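Local coordinates for hypothetical protein (Staphylococcus aureus subsp. aureus Mu50, PDB 4PEO), which acts as an essential cysteine protease that removes the N-terminal nine residues of ribosomal protein bL27 and also trims phage 80alpha capsid and scaffold proteins, at residues K13-V17 against L83-L87; T52-D57 against R70-N76; L41-V45 against H66-R70; V17-H22 against A37-F42; L87-Q91 against R102-K106. All coordinates share one frame; numbering follows the deposited sequence.

Contact 1: K13-V17 against L83-L87; sequences KVTDV and LQTML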
# COMPACT_ATOMS: atom_id res chain seq x y z
N LYS B 13 16.35 2.15 8.64
CA LYS B 13 15.53 1.02 8.21
C LYS B 13 14.33 0.84 9.13
O LYS B 13 14.46 0.97 10.34
CB LYS B 13 16.36 -0.28 8.17
CG LYS B 13 17.65 -0.18 7.33
CD LYS B 13 17.41 0.32 5.89
CE LYS B 13 18.71 0.55 5.15
NZ LYS B 13 19.21 -0.72 4.57
N VAL B 14 13.16 0.53 8.56
CA VAL B 14 11.94 0.28 9.34
C VAL B 14 12.10 -1.13 9.92
O VAL B 14 12.14 -2.10 9.15
CB VAL B 14 10.65 0.40 8.47
CG1 VAL B 14 9.41 0.01 9.29
CG2 VAL B 14 10.49 1.81 7.89
N THR B 15 12.23 -1.24 11.24
CA THR B 15 12.42 -2.55 11.90
C THR B 15 11.14 -3.11 12.45
O THR B 15 11.01 -4.33 12.57
CB THR B 15 13.50 -2.47 12.99
OG1 THR B 15 13.06 -1.61 14.04
CG2 THR B 15 14.87 -1.98 12.43
N ASP B 16 10.23 -2.23 12.90
CA ASP B 16 8.99 -2.70 13.51
C ASP B 16 7.86 -1.77 13.21
O ASP B 16 8.03 -0.55 13.20
CB ASP B 16 9.16 -2.72 15.05
CG ASP B 16 10.24 -3.64 15.56
OD1 ASP B 16 11.42 -3.23 15.52
OD2 ASP B 16 9.91 -4.74 16.04
N VAL B 17 6.67 -2.33 13.06
CA VAL B 17 5.44 -1.56 12.92
C VAL B 17 4.44 -2.34 13.76
O VAL B 17 4.31 -3.55 13.54
CB VAL B 17 4.97 -1.42 11.45
CG1 VAL B 17 3.60 -0.74 11.38
CG2 VAL B 17 5.98 -0.62 10.61
N LEU B 83 7.48 -1.05 2.99
CA LEU B 83 7.19 -0.51 4.33
C LEU B 83 7.08 1.01 4.31
O LEU B 83 6.17 1.56 4.93
CB LEU B 83 8.25 -0.99 5.33
CG LEU B 83 8.16 -2.48 5.71
CD1 LEU B 83 9.43 -2.93 6.44
CD2 LEU B 83 6.90 -2.75 6.57
N GLN B 84 7.95 1.68 3.57
CA GLN B 84 7.87 3.11 3.44
C GLN B 84 6.60 3.53 2.72
O GLN B 84 6.02 4.48 3.08
CB GLN B 84 9.07 3.63 2.73
CG GLN B 84 10.34 3.30 3.45
CD GLN B 84 11.17 4.50 3.66
OE1 GLN B 84 11.42 5.27 2.71
NE2 GLN B 84 11.61 4.69 4.88
N THR B 85 6.20 2.76 1.73
CA THR B 85 4.95 2.99 0.99
C THR B 85 3.76 2.86 1.94
O THR B 85 2.84 3.70 1.91
CB THR B 85 4.84 2.02 -0.20
OG1 THR B 85 5.86 2.35 -1.15
CG2 THR B 85 3.44 2.08 -0.90
N MET B 86 3.75 1.79 2.75
CA MET B 86 2.72 1.55 3.76
C MET B 86 2.64 2.76 4.70
O MET B 86 1.55 3.22 4.99
CB MET B 86 3.10 0.30 4.57
CG MET B 86 1.93 -0.27 5.41
SD MET B 86 2.55 -1.57 6.59
CE MET B 86 3.35 -0.58 7.58
N LEU B 87 3.80 3.29 5.14
CA LEU B 87 3.83 4.45 6.05
C LEU B 87 3.31 5.71 5.40
O LEU B 87 2.49 6.41 6.01
CB LEU B 87 5.23 4.65 6.66
CG LEU B 87 5.77 3.48 7.51
CD1 LEU B 87 7.17 3.77 8.01
CD2 LEU B 87 4.78 3.09 8.62
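The flat amide of Q84 meets strand 14-17 at the margin of the contact, its NE2 4.3 Å from V14 CG2. No aromatic ring takes part, and the rest is apolar packing of V14 and V17 on L83, M86 and L87. V14 sits over L83 and L87. Its CB is 4.1 Å from L83 CD1, and these two side chains cross at a slant. V14 CG2 lies beside the backbone N and meets L87 CD1 tip to tip at 3.9 Å. Farther along, V17 CG1 and M86 CE meet end to end at 3.8 Å. The M86 chain runs out extended as far as SD, then bends at chi3 (71°) to turn its methyl to the valine.

V14 and V17 both point toward the helix although they are three residues apart. A classic beta bulge explains this: T15 and D16 both face T7. T15 OG1 donates to D16 OD1 at 2.7 Å. D16 OD1 also forms a salt bridge with R70.

Helix 77-96 lies on the sheet beside helix 36-51. M86 touches V40 and L41 of that helix, and L87 reaches I6 of strand 2-8. Q84 and T85 pack on L51 and I82 of the second subunit.

Contact 2: T52-D57 against R70-N76; sequences TSERPD and RSVDTNN
E54 binds two successive backbone N-H groups of the facing loop with its carboxylate. V72 N donates to the syn lone pair of E54 OE2 at 2.8 Å, almost straight at 174°. D73 N reaches E54 OE1 at 2.8 Å, also on the syn side but 34° out of the carboxylate plane. The E54 chain is bent at chi2 (72°), which swings the carboxylate across to V72 and D73. A water donates to OE2 and S71 OG. With both oxygens gripped, the carboxylate is fixed in rotation and probably stays ionised.

D57 and R70 form an antiparallel hydrogen-bonded pair: D57 N to R70 O and R70 N to D57 O, both 2.8 Å. This pair begins the ladder between strands 57-59 and 67-70. T52 makes an ST turn just after helix 36-51, its OG1 accepting from E54 N and also hydrogen-bonded to I48 O of that helix. N76 is the N-cap of helix 77-96, with OD1 accepting from A79 N. A second water accepts from S53 N and from N76 ND2.

R55 NH1 donates to T52 O and E54 O, both near the guanidinium plane, which ties the side chain back over 52-54. V72 CG2 lies 3.4 Å from R55 O, and P56 CA 3.4 Å from R70 O. S71 OG bonds V14 O, and R70 NH1 forms a salt bridge with D16 OD1.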
# COMPACT_ATOMS: atom_id res chain seq x y z
N THR B 52 8.72 -10.01 -2.66
CA THR B 52 10.13 -9.96 -2.22
C THR B 52 10.55 -11.28 -1.58
O THR B 52 9.71 -12.14 -1.30
CB THR B 52 10.37 -8.79 -1.22
OG1 THR B 52 10.05 -9.21 0.12
CG2 THR B 52 9.60 -7.50 -1.56
N SER B 53 11.86 -11.40 -1.25
CA SER B 53 12.42 -12.56 -0.56
C SER B 53 12.34 -12.39 0.97
O SER B 53 12.68 -13.31 1.72
CB SER B 53 13.88 -12.76 -0.98
OG SER B 53 14.64 -11.60 -0.67
N GLU B 54 11.90 -11.21 1.45
CA GLU B 54 11.79 -10.95 2.88
C GLU B 54 10.59 -11.68 3.50
O GLU B 54 9.50 -11.70 2.93
CB GLU B 54 11.74 -9.44 3.15
CG GLU B 54 11.19 -9.01 4.51
CD GLU B 54 12.04 -9.24 5.74
OE1 GLU B 54 13.05 -9.97 5.66
OE2 GLU B 54 11.66 -8.71 6.81
N ARG B 55 10.82 -12.30 4.67
CA ARG B 55 9.77 -12.99 5.42
C ARG B 55 9.75 -12.39 6.81
O ARG B 55 10.52 -12.80 7.69
CB ARG B 55 9.98 -14.52 5.44
CG ARG B 55 9.92 -15.16 4.05
CD ARG B 55 8.54 -15.08 3.42
NE ARG B 55 8.51 -15.69 2.09
CZ ARG B 55 8.72 -15.03 0.95
NH1 ARG B 55 8.98 -13.73 0.97
NH2 ARG B 55 8.68 -15.67 -0.21
N PRO B 56 8.95 -11.33 7.01
CA PRO B 56 8.94 -10.67 8.32
C PRO B 56 8.41 -11.57 9.42
O PRO B 56 7.64 -12.51 9.15
CB PRO B 56 8.00 -9.47 8.13
CG PRO B 56 7.84 -9.31 6.65
CD PRO B 56 7.99 -10.69 6.08
N ASP B 57 8.80 -11.27 10.66
CA ASP B 57 8.34 -12.00 11.84
C ASP B 57 7.05 -11.30 12.27
O ASP B 57 7.08 -10.13 12.66
CB ASP B 57 9.43 -11.93 12.92
CG ASP B 57 9.26 -12.80 14.15
OD1 ASP B 57 8.21 -13.47 14.26
OD2 ASP B 57 10.17 -12.82 14.99
N ARG B 70 7.85 -7.43 12.33
CA ARG B 70 9.24 -7.22 12.66
C ARG B 70 10.07 -7.58 11.42
O ARG B 70 9.99 -8.71 10.94
CB ARG B 70 9.66 -8.04 13.89
CG ARG B 70 11.17 -8.20 14.06
CD ARG B 70 11.87 -6.94 14.52
NE ARG B 70 13.30 -7.18 14.76
CZ ARG B 70 14.14 -6.30 15.28
NH1 ARG B 70 13.71 -5.10 15.66
NH2 ARG B 70 15.42 -6.61 15.44
N SER B 71 10.86 -6.61 10.90
CA SER B 71 11.70 -6.88 9.73
C SER B 71 12.80 -7.86 10.09
O SER B 71 13.37 -7.79 11.20
CB SER B 71 12.30 -5.59 9.18
OG SER B 71 11.26 -4.70 8.82
N VAL B 72 13.07 -8.79 9.18
CA VAL B 72 14.14 -9.77 9.38
C VAL B 72 15.37 -9.31 8.59
O VAL B 72 16.43 -9.09 9.18
CB VAL B 72 13.70 -11.23 9.10
CG1 VAL B 72 14.90 -12.18 9.18
CG2 VAL B 72 12.62 -11.66 10.08
N ASP B 73 15.22 -9.14 7.27
CA ASP B 73 16.29 -8.63 6.43
C ASP B 73 16.04 -7.14 6.22
O ASP B 73 15.34 -6.75 5.27
CB ASP B 73 16.37 -9.40 5.08
CG ASP B 73 17.47 -8.92 4.13
OD1 ASP B 73 18.31 -8.09 4.56
OD2 ASP B 73 17.47 -9.35 2.96
N THR B 74 16.60 -6.30 7.11
CA THR B 74 16.44 -4.84 7.04
C THR B 74 17.17 -4.24 5.82
O THR B 74 16.94 -3.08 5.47
CB THR B 74 16.89 -4.15 8.35
OG1 THR B 74 18.28 -4.39 8.55
CG2 THR B 74 16.07 -4.58 9.56
N ASN B 75 18.05 -5.02 5.19
CA ASN B 75 18.78 -4.56 4.02
C ASN B 75 18.09 -4.96 2.71
O ASN B 75 18.66 -4.75 1.63
CB ASN B 75 20.25 -4.98 4.06
CG ASN B 75 20.98 -4.54 5.30
OD1 ASN B 75 21.07 -3.36 5.67
ND2 ASN B 75 21.49 -5.52 5.99
N ASN B 76 16.87 -5.50 2.79
CA ASN B 76 16.09 -5.82 1.61
C ASN B 76 15.44 -4.52 1.15
O ASN B 76 14.45 -4.07 1.74
CB ASN B 76 15.05 -6.91 1.90
CG ASN B 76 14.35 -7.39 0.64
OD1 ASN B 76 13.81 -6.61 -0.15
ND2 ASN B 76 14.38 -8.69 0.41
O HOH W 1 13.49 -9.46 -2.44
O HOH W 2 10.66 -6.24 6.32

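Contact 3: L41-V45 against H66-R70; sequences LFGSV and HFHIR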
# COMPACT_ATOMS: atom_id res chain seq x y z
N LEU B 41 -2.29 -2.01 5.79
CA LEU B 41 -1.37 -2.84 6.53
C LEU B 41 -1.34 -4.29 6.06
O LEU B 41 -0.29 -4.78 5.71
CB LEU B 41 -1.69 -2.74 8.01
CG LEU B 41 -0.77 -3.32 9.07
CD1 LEU B 41 -0.30 -4.73 8.88
CD2 LEU B 41 0.25 -2.36 9.63
N PHE B 42 -2.49 -4.96 6.03
CA PHE B 42 -2.53 -6.36 5.60
C PHE B 42 -2.08 -6.53 4.16
O PHE B 42 -1.33 -7.46 3.86
CB PHE B 42 -3.90 -7.00 5.86
CG PHE B 42 -4.36 -6.93 7.31
CD1 PHE B 42 -3.48 -7.18 8.35
CD2 PHE B 42 -5.69 -6.66 7.61
CE1 PHE B 42 -3.91 -7.10 9.68
CE2 PHE B 42 -6.12 -6.58 8.94
CZ PHE B 42 -5.22 -6.79 9.97
N GLY B 43 -2.47 -5.59 3.29
CA GLY B 43 -2.09 -5.62 1.88
C GLY B 43 -0.59 -5.48 1.74
O GLY B 43 0.02 -6.20 0.94
N SER B 44 0.03 -4.60 2.54
CA SER B 44 1.49 -4.40 2.50
C SER B 44 2.25 -5.64 2.95
O SER B 44 3.23 -6.01 2.31
CB SER B 44 1.92 -3.18 3.30
OG SER B 44 1.29 -2.04 2.73
N VAL B 45 1.76 -6.33 4.01
CA VAL B 45 2.38 -7.58 4.48
C VAL B 45 2.31 -8.63 3.35
O VAL B 45 3.33 -9.24 3.03
CB VAL B 45 1.72 -8.08 5.80
CG1 VAL B 45 2.26 -9.46 6.20
CG2 VAL B 45 1.95 -7.07 6.92
N HIS B 66 -2.69 -5.89 18.48
CA HIS B 66 -1.23 -5.73 18.59
C HIS B 66 -0.49 -6.44 17.45
O HIS B 66 0.40 -7.26 17.68
CB HIS B 66 -0.74 -6.18 19.99
CG HIS B 66 -1.42 -5.48 21.13
ND1 HIS B 66 -2.54 -6.01 21.74
CD2 HIS B 66 -1.14 -4.28 21.69
CE1 HIS B 66 -2.88 -5.15 22.69
NE2 HIS B 66 -2.09 -4.08 22.69
N PHE B 67 -0.90 -6.14 16.21
CA PHE B 67 -0.33 -6.74 15.01
C PHE B 67 1.05 -6.16 14.76
O PHE B 67 1.19 -4.99 14.41
CB PHE B 67 -1.26 -6.57 13.81
CG PHE B 67 -0.87 -7.38 12.61
CD1 PHE B 67 0.09 -6.91 11.72
CD2 PHE B 67 -1.45 -8.62 12.36
CE1 PHE B 67 0.47 -7.67 10.61
CE2 PHE B 67 -1.08 -9.37 11.24
CZ PHE B 67 -0.15 -8.87 10.35
N HIS B 68 2.06 -6.98 15.00
CA HIS B 68 3.46 -6.59 14.97
C HIS B 68 4.19 -7.22 13.82
O HIS B 68 4.27 -8.44 13.71
CB HIS B 68 4.11 -6.99 16.32
CG HIS B 68 5.59 -6.73 16.39
ND1 HIS B 68 6.41 -7.51 17.18
CD2 HIS B 68 6.34 -5.79 15.77
CE1 HIS B 68 7.63 -7.02 17.02
NE2 HIS B 68 7.63 -5.96 16.20
N ILE B 69 4.72 -6.35 12.94
CA ILE B 69 5.57 -6.71 11.82
C ILE B 69 7.00 -6.41 12.28
O ILE B 69 7.32 -5.26 12.56
CB ILE B 69 5.27 -5.90 10.53
CG1 ILE B 69 3.78 -5.97 10.13
CG2 ILE B 69 6.22 -6.33 9.40
CD1 ILE B 69 3.35 -4.78 9.19
N ARG B 70 7.85 -7.43 12.33
CA ARG B 70 9.24 -7.22 12.66
C ARG B 70 10.07 -7.58 11.42
O ARG B 70 9.99 -8.71 10.94
CB ARG B 70 9.66 -8.04 13.89
CG ARG B 70 11.17 -8.20 14.06
CD ARG B 70 11.87 -6.94 14.52
NE ARG B 70 13.30 -7.18 14.76
CZ ARG B 70 14.14 -6.30 15.28
NH1 ARG B 70 13.71 -5.10 15.66
NH2 ARG B 70 15.42 -6.61 15.44
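With chi1 at -169°, F67 places CG opposite its backbone N and sends the ring from the strand to helix 41-45. F42 takes the other course: its CG lies beside the backbone N (chi1 -56°), which brings the end of the ring over to F67. The two rings form an edge-to-face (T-shaped) pair, with centroids 5.3 Å apart and planes at 74°. F42 gives the edge. Its CE1 stands over one face of F67, displaced toward the rim.

V45 CG2 comes to the edge of the F67 ring, near its plane, 4.0 Å from CE1. L41 CD1 is closer, 3.5 Å from F67 CE1, and meets the ring at a slant. I69, two residues on, points to the helix on the same side as F67. Its CD1 is 3.5 Å from V45 CG2, and the two side chains slide past each other in opposite directions. L41 CD1 meets the same I69 methyl tip to tip at 3.7 Å.

I58 of edge strand 57-59 also touches V45, F67 and I69. M86 of helix 77-96 touches L41. F67 and F42 both border H22, the active-site histidine.

No hydrogen bond joins the two segments. Helix 36-51 is therefore held to this strand by shape and dispersion. The ring pair should add a modest electrostatic term, since C-H edge meets pi face.

Contact 4: V17-H22 against A37-F42; sequences VIMDGH and ASAVLF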
# COMPACT_ATOMS: atom_id res chain seq x y z
N VAL B 17 6.67 -2.33 13.06
CA VAL B 17 5.44 -1.56 12.92
C VAL B 17 4.44 -2.34 13.76
O VAL B 17 4.31 -3.55 13.54
CB VAL B 17 4.97 -1.42 11.45
CG1 VAL B 17 3.60 -0.74 11.38
CG2 VAL B 17 5.98 -0.62 10.61
N ILE B 18 3.75 -1.68 14.70
CA ILE B 18 2.73 -2.36 15.49
C ILE B 18 1.43 -1.60 15.36
O ILE B 18 1.38 -0.43 15.74
CB ILE B 18 3.11 -2.53 16.99
CG1 ILE B 18 4.52 -3.16 17.11
CG2 ILE B 18 2.03 -3.35 17.72
CD1 ILE B 18 5.06 -3.34 18.54
N MET B 19 0.37 -2.26 14.86
CA MET B 19 -0.95 -1.64 14.76
C MET B 19 -1.86 -2.23 15.81
O MET B 19 -1.93 -3.46 15.97
CB MET B 19 -1.56 -1.83 13.35
CG MET B 19 -2.97 -1.21 13.20
SD MET B 19 -3.66 -1.27 11.48
CE MET B 19 -2.73 -0.08 10.78
N ASP B 20 -2.60 -1.37 16.52
CA ASP B 20 -3.57 -1.84 17.50
C ASP B 20 -4.82 -0.97 17.46
O ASP B 20 -4.73 0.20 17.09
CB ASP B 20 -2.96 -1.92 18.91
CG ASP B 20 -3.87 -2.61 19.92
OD1 ASP B 20 -4.35 -3.73 19.62
OD2 ASP B 20 -4.15 -2.00 20.97
N GLY B 21 -5.97 -1.58 17.76
CA GLY B 21 -7.26 -0.90 17.74
C GLY B 21 -8.06 -1.13 16.47
O GLY B 21 -9.22 -0.71 16.39
N HIS B 22 -7.46 -1.80 15.47
CA HIS B 22 -8.10 -2.10 14.19
C HIS B 22 -9.18 -3.18 14.31
O HIS B 22 -9.11 -4.04 15.19
CB HIS B 22 -7.05 -2.49 13.13
CG HIS B 22 -6.19 -3.65 13.55
ND1 HIS B 22 -5.20 -3.50 14.51
CD2 HIS B 22 -6.22 -4.94 13.15
CE1 HIS B 22 -4.65 -4.69 14.65
NE2 HIS B 22 -5.23 -5.60 13.86
N ALA B 37 -6.99 1.78 7.02
CA ALA B 37 -5.77 1.43 7.75
C ALA B 37 -5.48 -0.07 7.69
O ALA B 37 -4.34 -0.44 7.38
CB ALA B 37 -5.87 1.87 9.20
N SER B 38 -6.51 -0.91 7.92
CA SER B 38 -6.37 -2.38 7.90
C SER B 38 -5.98 -2.90 6.52
O SER B 38 -5.07 -3.72 6.41
CB SER B 38 -7.65 -3.05 8.39
OG SER B 38 -7.88 -2.73 9.75
N ALA B 39 -6.64 -2.39 5.47
CA ALA B 39 -6.37 -2.80 4.08
C ALA B 39 -4.94 -2.47 3.69
O ALA B 39 -4.28 -3.28 3.05
CB ALA B 39 -7.35 -2.12 3.13
N VAL B 40 -4.45 -1.28 4.09
CA VAL B 40 -3.08 -0.84 3.79
C VAL B 40 -2.08 -1.73 4.52
O VAL B 40 -1.11 -2.19 3.91
CB VAL B 40 -2.90 0.67 4.14
CG1 VAL B 40 -1.42 1.06 4.10
CG2 VAL B 40 -3.71 1.55 3.21
N LEU B 41 -2.29 -2.01 5.79
CA LEU B 41 -1.37 -2.84 6.53
C LEU B 41 -1.34 -4.29 6.06
O LEU B 41 -0.29 -4.78 5.71
CB LEU B 41 -1.69 -2.74 8.01
CG LEU B 41 -0.77 -3.32 9.07
CD1 LEU B 41 -0.30 -4.73 8.88
CD2 LEU B 41 0.25 -2.36 9.63
N PHE B 42 -2.49 -4.96 6.03
CA PHE B 42 -2.53 -6.36 5.60
C PHE B 42 -2.08 -6.53 4.16
O PHE B 42 -1.33 -7.46 3.86
CB PHE B 42 -3.90 -7.00 5.86
CG PHE B 42 -4.36 -6.93 7.31
CD1 PHE B 42 -3.48 -7.18 8.35
CD2 PHE B 42 -5.69 -6.66 7.61
CE1 PHE B 42 -3.91 -7.10 9.68
CE2 PHE B 42 -6.12 -6.58 8.94
CZ PHE B 42 -5.22 -6.79 9.97
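Strand 17-20 and helix 37-42 run roughly antiparallel, at 149°, with axes 10.8 Å apart, and M19 and L41 are near neighbours across the gap. M19 carries most of the packing. Its chain is extended to SD and bends at chi3 (-74°), which lays CE between A37 and L41. M19 CE is 3.8 Å from A37 O, 4.0 Å from A37 CB and 3.9 Å from L41 CD2. V17 CG1 touches the same L41 methyl at 4.1 Å, the two side chains sliding past each other.

H22 is an active-site residue, the proton donor of the protease. Its CG stands between the backbone N and the carbonyl carbon (chi1 56°), turning the imidazole to the helix. H22 CB is 3.5 Å from S38 OG. H22 CD2 is 3.8 Å from F42 CZ, with the rings meeting obliquely. H22 NE2 also makes a weak hydrogen bond to G64 O. The nucleophile C34 is in the unmodelled part of the chain before the helix, so its position relative to H22 cannot be given.

Strand 14-20 lies between strands 2-8 and 67-70. M19 touches I2 and V4 on one of them, and H22 touches F67 on the other. M86 of helix 77-96 packs on L41. V40 meets V40 of the second subunit.

Contact 5: L87-Q91 against R102-K106; sequences LVSLQ and RLNYK
Q91 CG packs on L103 CD2 at 3.5 Å. The two side chains cross at about a right angle. L103 CD2 also lies 4.1 Å from L90 CB, so the leucine sits against two successive helix residues. L87 O approaches the same methyl at 4.3 Å. Y105, two residues on, starts off to one side, and its ring end comes over to the helix. Its OH is 2.8 Å from Q91 NE2 and 4.2 Å from L87 CB. The amide of Q91 and the phenol ring are turned 50° against each other, and NE2 approaches the ring obliquely.

Torsions place these groups. The Q91 chain is extended beyond CG (chi2 174°), which carries the amide out from the helix to the tyrosine oxygen. Y105 has CG beside its backbone N (chi1 -75°), and this leads the ring across to the helix.

Further out, L103 N donates to E94 OE2, a residue one turn farther along the helix. N104 ND2 bonds D5 OD1 on the adjacent strand. I6 of strand 2-8 touches L87, L103 and Y105. V40 of helix 36-51 touches L90. V88 and S89 pack on N46 and A39 of the second subunit.

Strand 101-105 is an outer strand of the sheet within this chain and pairs in parallel with strand 2-8. It runs parallel to strand 67-70, and helix 77-96 joins them. This contact is the second half of that beta-alpha-beta crossover, which skips two strands of the sheet.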
# COMPACT_ATOMS: atom_id res chain seq x y z
N LEU B 87 3.80 3.29 5.14
CA LEU B 87 3.83 4.45 6.05
C LEU B 87 3.31 5.71 5.40
O LEU B 87 2.49 6.41 6.01
CB LEU B 87 5.23 4.65 6.66
CG LEU B 87 5.77 3.48 7.51
CD1 LEU B 87 7.17 3.77 8.01
CD2 LEU B 87 4.78 3.09 8.62
N VAL B 88 3.69 5.98 4.13
CA VAL B 88 3.15 7.13 3.39
C VAL B 88 1.62 6.99 3.26
O VAL B 88 0.89 7.98 3.45
CB VAL B 88 3.86 7.30 2.02
CG1 VAL B 88 3.13 8.32 1.13
CG2 VAL B 88 5.32 7.70 2.21
N SER B 89 1.14 5.75 2.98
CA SER B 89 -0.30 5.50 2.84
C SER B 89 -1.05 5.73 4.16
O SER B 89 -2.13 6.34 4.15
CB SER B 89 -0.55 4.09 2.32
OG SER B 89 -1.90 3.98 1.91
N LEU B 90 -0.45 5.32 5.29
CA LEU B 90 -1.04 5.51 6.63
C LEU B 90 -1.04 6.99 7.01
O LEU B 90 -2.03 7.49 7.56
CB LEU B 90 -0.32 4.65 7.68
CG LEU B 90 -0.51 3.13 7.56
CD1 LEU B 90 0.37 2.38 8.59
CD2 LEU B 90 -1.99 2.73 7.71
N GLN B 91 0.05 7.70 6.67
CA GLN B 91 0.16 9.16 6.88
C GLN B 91 -0.92 9.89 6.07
O GLN B 91 -1.46 10.89 6.55
CB GLN B 91 1.54 9.68 6.46
CG GLN B 91 2.66 9.31 7.43
CD GLN B 91 4.05 9.70 6.95
OE1 GLN B 91 4.30 9.91 5.76
NE2 GLN B 91 4.99 9.77 7.88
N ARG B 102 -3.59 7.39 14.86
CA ARG B 102 -2.43 8.11 15.37
C ARG B 102 -1.15 7.31 15.09
O ARG B 102 -1.06 6.15 15.48
CB ARG B 102 -2.57 8.40 16.87
N LEU B 103 -0.22 7.92 14.38
CA LEU B 103 1.07 7.33 14.09
C LEU B 103 2.08 7.83 15.10
O LEU B 103 2.24 9.00 15.31
CB LEU B 103 1.55 7.71 12.67
CG LEU B 103 1.17 6.83 11.49
CD1 LEU B 103 -0.27 6.40 11.41
CD2 LEU B 103 1.67 7.27 10.15
N ASN B 104 2.77 6.90 15.72
CA ASN B 104 3.75 7.21 16.75
C ASN B 104 5.12 6.71 16.30
O ASN B 104 5.29 5.51 16.07
CB ASN B 104 3.32 6.62 18.09
CG ASN B 104 4.24 6.90 19.25
OD1 ASN B 104 4.73 8.03 19.43
ND2 ASN B 104 4.45 5.90 20.09
N TYR B 105 6.08 7.62 16.15
CA TYR B 105 7.44 7.28 15.74
C TYR B 105 8.29 7.06 16.97
O TYR B 105 8.51 7.98 17.76
CB TYR B 105 8.01 8.31 14.75
CG TYR B 105 7.42 8.16 13.36
CD1 TYR B 105 6.20 8.74 13.03
CD2 TYR B 105 8.07 7.39 12.40
CE1 TYR B 105 5.64 8.57 11.77
CE2 TYR B 105 7.53 7.24 11.12
CZ TYR B 105 6.31 7.83 10.81
OH TYR B 105 5.77 7.65 9.57
N LYS B 106 8.72 5.83 17.14
CA LYS B 106 9.48 5.36 18.30
C LYS B 106 10.94 5.79 18.28
O LYS B 106 11.54 5.86 19.37
CB LYS B 106 9.36 3.84 18.41
CG LYS B 106 7.90 3.31 18.49
CD LYS B 106 7.14 3.71 19.79
CE LYS B 106 7.66 3.00 21.00
NZ LYS B 106 7.14 3.58 22.27
OXT LYS B 106 11.46 6.08 17.18

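Overall arrangement
Both helices, 36-51 and 77-96, pack on one mixed five-stranded sheet, giving a two-layer alpha/beta fold. Contacts 1 and 4 share strand 14-20 and V17. Contacts 3 and 4 share helix 36-51, with L41 and F42, and their centres are 6 Å apart. Contacts 1 and 5 share helix 77-96 and L87. Contact 2 joins the loops at one end of the sheet, about 18 Å from contact 4 and 19 Å from contact 5, centre to centre. Along the chain, contacts 2, 3 and 4 nest within the loop closed by contact 1, and contact 5 follows. Contacts 3 and 4 together put F42 and F67 beside H22, and both helices meet the second subunit.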